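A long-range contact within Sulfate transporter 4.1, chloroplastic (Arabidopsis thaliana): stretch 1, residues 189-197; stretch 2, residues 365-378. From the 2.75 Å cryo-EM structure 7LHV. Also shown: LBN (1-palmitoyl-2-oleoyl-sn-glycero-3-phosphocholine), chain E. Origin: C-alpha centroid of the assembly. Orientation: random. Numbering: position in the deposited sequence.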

# COMPACT_ATOMS: atom_id res chain seq x y z
N GLU A 189 -4.69 -4.34 -19.71
CA GLU A 189 -5.37 -3.06 -19.83
C GLU A 189 -6.87 -3.24 -19.98
O GLU A 189 -7.66 -2.50 -19.38
CB GLU A 189 -4.80 -2.27 -21.01
CG GLU A 189 -3.37 -1.82 -20.83
CD GLU A 189 -2.90 -0.95 -21.96
OE1 GLU A 189 -1.87 -0.27 -21.81
OE2 GLU A 189 -3.57 -0.94 -23.01
N CYS A 190 -7.30 -4.21 -20.80
CA CYS A 190 -8.72 -4.46 -20.95
C CYS A 190 -9.34 -4.92 -19.63
O CYS A 190 -10.47 -4.52 -19.29
CB CYS A 190 -8.96 -5.50 -22.04
SG CYS A 190 -9.06 -4.80 -23.70
N ILE A 191 -8.63 -5.76 -18.88
CA ILE A 191 -9.14 -6.21 -17.58
C ILE A 191 -9.26 -5.04 -16.62
O ILE A 191 -10.28 -4.89 -15.93
CB ILE A 191 -8.24 -7.33 -17.02
CG1 ILE A 191 -8.58 -8.67 -17.67
CG2 ILE A 191 -8.37 -7.42 -15.51
CD1 ILE A 191 -7.59 -9.76 -17.36
N MET A 192 -8.24 -4.19 -16.55
CA MET A 192 -8.26 -3.07 -15.63
C MET A 192 -9.22 -1.97 -16.06
O MET A 192 -9.59 -1.13 -15.24
CB MET A 192 -6.85 -2.49 -15.46
CG MET A 192 -5.86 -3.45 -14.83
SD MET A 192 -5.89 -3.42 -13.03
CE MET A 192 -5.18 -1.81 -12.70
N GLY A 193 -9.61 -1.95 -17.33
CA GLY A 193 -10.60 -1.00 -17.80
C GLY A 193 -12.02 -1.48 -17.59
O GLY A 193 -12.91 -0.69 -17.27
N LEU A 194 -12.25 -2.78 -17.81
CA LEU A 194 -13.58 -3.34 -17.57
C LEU A 194 -13.92 -3.34 -16.08
O LEU A 194 -15.04 -3.01 -15.70
CB LEU A 194 -13.66 -4.76 -18.13
CG LEU A 194 -14.05 -4.88 -19.60
CD1 LEU A 194 -14.09 -6.34 -20.01
CD2 LEU A 194 -15.38 -4.21 -19.86
N LEU A 195 -12.96 -3.71 -15.24
CA LEU A 195 -13.18 -3.75 -13.80
C LEU A 195 -13.03 -2.38 -13.14
O LEU A 195 -13.26 -2.27 -11.93
CB LEU A 195 -12.21 -4.74 -13.14
CG LEU A 195 -12.28 -6.18 -13.63
CD1 LEU A 195 -11.31 -7.05 -12.85
CD2 LEU A 195 -13.70 -6.72 -13.50
N ARG A 196 -12.64 -1.36 -13.90
CA ARG A 196 -12.47 -0.00 -13.38
C ARG A 196 -11.53 0.02 -12.18
O ARG A 196 -11.79 0.68 -11.17
CB ARG A 196 -13.82 0.63 -13.03
CG ARG A 196 -14.86 0.49 -14.12
CD ARG A 196 -16.26 0.68 -13.59
NE ARG A 196 -17.25 -0.07 -14.36
CZ ARG A 196 -18.51 0.31 -14.53
NH1 ARG A 196 -18.97 1.42 -14.00
NH2 ARG A 196 -19.32 -0.46 -15.26
N LEU A 197 -10.41 -0.70 -12.29
CA LEU A 197 -9.42 -0.79 -11.23
C LEU A 197 -8.25 0.16 -11.44
O LEU A 197 -7.18 -0.05 -10.87
CB LEU A 197 -8.91 -2.23 -11.12
CG LEU A 197 -9.83 -3.23 -10.43
CD1 LEU A 197 -9.38 -4.64 -10.73
CD2 LEU A 197 -9.83 -2.98 -8.93
N SER A 365 -11.59 7.51 -17.52
CA SER A 365 -10.32 6.80 -17.45
C SER A 365 -10.47 5.30 -17.66
O SER A 365 -9.45 4.61 -17.76
CB SER A 365 -9.66 7.07 -16.10
OG SER A 365 -9.66 8.45 -15.80
N ASN A 366 -11.69 4.78 -17.71
CA ASN A 366 -11.89 3.35 -17.89
C ASN A 366 -12.10 2.97 -19.35
O ASN A 366 -11.50 1.99 -19.83
CB ASN A 366 -13.08 2.89 -17.05
CG ASN A 366 -12.93 3.26 -15.59
OD1 ASN A 366 -11.87 3.09 -15.00
ND2 ASN A 366 -14.00 3.78 -15.00
N SER A 367 -12.93 3.72 -20.08
CA SER A 367 -13.10 3.45 -21.50
C SER A 367 -11.81 3.70 -22.26
O SER A 367 -11.52 3.03 -23.26
CB SER A 367 -14.24 4.29 -22.07
OG SER A 367 -15.46 4.00 -21.42
N GLU A 368 -11.01 4.68 -21.81
CA GLU A 368 -9.73 4.92 -22.45
C GLU A 368 -8.78 3.74 -22.27
O GLU A 368 -8.10 3.33 -23.22
CB GLU A 368 -9.10 6.20 -21.91
CG GLU A 368 -7.68 6.43 -22.36
CD GLU A 368 -7.59 6.86 -23.81
OE1 GLU A 368 -8.63 7.24 -24.39
OE2 GLU A 368 -6.48 6.82 -24.38
N LEU A 369 -8.73 3.18 -21.06
CA LEU A 369 -7.90 1.99 -20.85
C LEU A 369 -8.42 0.81 -21.66
O LEU A 369 -7.63 0.02 -22.19
CB LEU A 369 -7.85 1.63 -19.37
CG LEU A 369 -6.79 2.33 -18.54
CD1 LEU A 369 -6.99 2.03 -17.06
CD2 LEU A 369 -5.41 1.87 -18.99
N PHE A 370 -9.74 0.66 -21.76
CA PHE A 370 -10.28 -0.42 -22.57
C PHE A 370 -9.89 -0.25 -24.04
O PHE A 370 -9.54 -1.23 -24.72
CB PHE A 370 -11.79 -0.50 -22.41
CG PHE A 370 -12.42 -1.64 -23.17
CD1 PHE A 370 -12.41 -2.91 -22.64
CD2 PHE A 370 -13.03 -1.43 -24.39
CE1 PHE A 370 -12.98 -3.97 -23.32
CE2 PHE A 370 -13.60 -2.48 -25.08
CZ PHE A 370 -13.58 -3.75 -24.54
N GLY A 371 -9.94 0.98 -24.54
CA GLY A 371 -9.53 1.23 -25.92
C GLY A 371 -8.06 0.95 -26.15
O GLY A 371 -7.68 0.37 -27.17
N LEU A 372 -7.20 1.37 -25.21
CA LEU A 372 -5.78 1.05 -25.31
C LEU A 372 -5.55 -0.45 -25.31
O LEU A 372 -4.73 -0.96 -26.08
CB LEU A 372 -5.00 1.70 -24.18
CG LEU A 372 -4.88 3.22 -24.15
CD1 LEU A 372 -4.19 3.66 -22.87
CD2 LEU A 372 -4.11 3.68 -25.35
N GLY A 373 -6.26 -1.18 -24.45
CA GLY A 373 -6.11 -2.62 -24.41
C GLY A 373 -6.54 -3.29 -25.70
O GLY A 373 -5.87 -4.20 -26.19
N VAL A 374 -7.67 -2.86 -26.26
CA VAL A 374 -8.12 -3.44 -27.52
C VAL A 374 -7.12 -3.15 -28.63
O VAL A 374 -6.80 -4.02 -29.45
CB VAL A 374 -9.53 -2.91 -27.87
CG1 VAL A 374 -9.90 -3.29 -29.29
CG2 VAL A 374 -10.54 -3.47 -26.90
N ALA A 375 -6.61 -1.91 -28.68
CA ALA A 375 -5.61 -1.57 -29.68
C ALA A 375 -4.37 -2.43 -29.54
O ALA A 375 -3.83 -2.92 -30.54
CB ALA A 375 -5.25 -0.09 -29.58
N ASN A 376 -3.90 -2.64 -28.31
CA ASN A 376 -2.72 -3.46 -28.09
C ASN A 376 -2.97 -4.91 -28.49
O ASN A 376 -2.09 -5.56 -29.07
CB ASN A 376 -2.28 -3.37 -26.63
CG ASN A 376 -1.35 -2.21 -26.38
OD1 ASN A 376 -0.38 -2.01 -27.10
ND2 ASN A 376 -1.64 -1.44 -25.34
N ILE A 377 -4.15 -5.44 -28.18
CA ILE A 377 -4.46 -6.83 -28.52
C ILE A 377 -4.45 -7.02 -30.03
O ILE A 377 -3.85 -7.97 -30.56
CB ILE A 377 -5.81 -7.24 -27.91
CG1 ILE A 377 -5.67 -7.46 -26.40
CG2 ILE A 377 -6.34 -8.50 -28.58
CD1 ILE A 377 -6.98 -7.65 -25.70
N LEU A 378 -5.11 -6.11 -30.76
CA LEU A 378 -5.12 -6.23 -32.22
C LEU A 378 -3.73 -6.02 -32.81
O LEU A 378 -3.35 -6.71 -33.77
CB LEU A 378 -6.12 -5.26 -32.83
CG LEU A 378 -7.58 -5.74 -32.93
CD1 LEU A 378 -7.67 -6.93 -33.86
CD2 LEU A 378 -8.18 -6.07 -31.58
C1 LBN E . -14.34 -1.05 -8.02
P1 LBN E . -14.98 1.48 -8.49
C2 LBN E . -14.63 -2.17 -8.98
C3 LBN E . -15.17 -3.40 -8.30
C5 LBN E . -16.18 -8.30 -16.41
O1 LBN E . -14.05 0.19 -8.69
O2 LBN E . -14.79 2.05 -7.13
O3 LBN E . -16.33 1.09 -8.91
O4 LBN E . -14.52 2.58 -9.54
C25 LBN E . -14.08 -5.43 -8.80
O5 LBN E . -15.06 -4.59 -9.11
C26 LBN E . -14.50 -6.86 -8.88
O6 LBN E . -13.00 -5.08 -8.47
C27 LBN E . -13.36 -7.77 -9.28
C28 LBN E . -12.39 -8.12 -8.17
C29 LBN E . -10.96 -8.26 -8.64
C30 LBN E . -10.14 -9.27 -7.85
C31 LBN E . -8.65 -9.12 -8.04
C34 LBN E . -16.77 -2.09 -10.16
O7 LBN E . -15.50 -1.68 -10.05
C35 LBN E . -16.95 -3.00 -11.34
O8 LBN E . -17.67 -1.70 -9.47
C36 LBN E . -18.25 -2.72 -12.07
C37 LBN E . -18.42 -3.55 -13.31
C38 LBN E . -17.40 -4.63 -13.43
C39 LBN E . -17.89 -5.79 -14.25
C40 LBN E . -18.28 -5.42 -15.65
C41 LBN E . -17.92 -6.51 -16.64
C42 LBN E . -17.23 -7.64 -15.96

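This contact is a close, nearly antiparallel packing of two helices, whose close approach is permitted by glycines and which is pinned at one end by a single side-chain hydrogen bond. The axes of helix 189-194 and helix 365-378 approach to 7.4 Å, with 159° between their N-to-C directions, and together the stretches bury 579 Å².

Such proximity requires backbone to lie near backbone. The CA atoms of Gly-193 and Asn-366 are 4.5 Å apart, and those of Glu-189 and Gly-373 are 4.7 Å apart. Glycine suits both places: a CB on Gly-193 would clash with Phe-370 N and Asn-366 O, and one on Gly-373 would clash with Cys-190 N. In the space left at Gly-193, its CA lies 4.1 Å from Leu-369 CB, while its carbonyl O rests 3.6 Å from Asn-366 CB.

Glu-189 fills a hole formed by Leu-369, Leu-372, Gly-373 and Asn-376. An extended chi2 carries its carboxylate across the interface, where Asn-376 ND2 donates a hydrogen bond to Glu-189 OE2 at 3.1 Å. The amide supplies the proton that a buried carboxylate oxygen can accept, and Asn-376 OD1 is satisfied elsewhere in the structure.

Cys-190, one residue on, is the second knob, set among Phe-370, Gly-373, Val-374 and Ile-377. Its small, polarizable sulfur fits among these four residues: Cys-190 SG lies 3.8 Å from Val-374 CG2 and 4.1 Å from Ile-377 CD1, and sits obliquely 4.5 Å from the centroid of the Phe-370 ring. Leu-194, a turn later, extends the apolar patch, with its CG 4.0 Å from Phe-370 CD1.

Beyond the helix, Arg-196 adopts positive phi as the chain turns. Its aliphatic CG packs 3.5 Å from Asn-366 ND2, whereas its guanidinium leads away and has LBN C36 over one face.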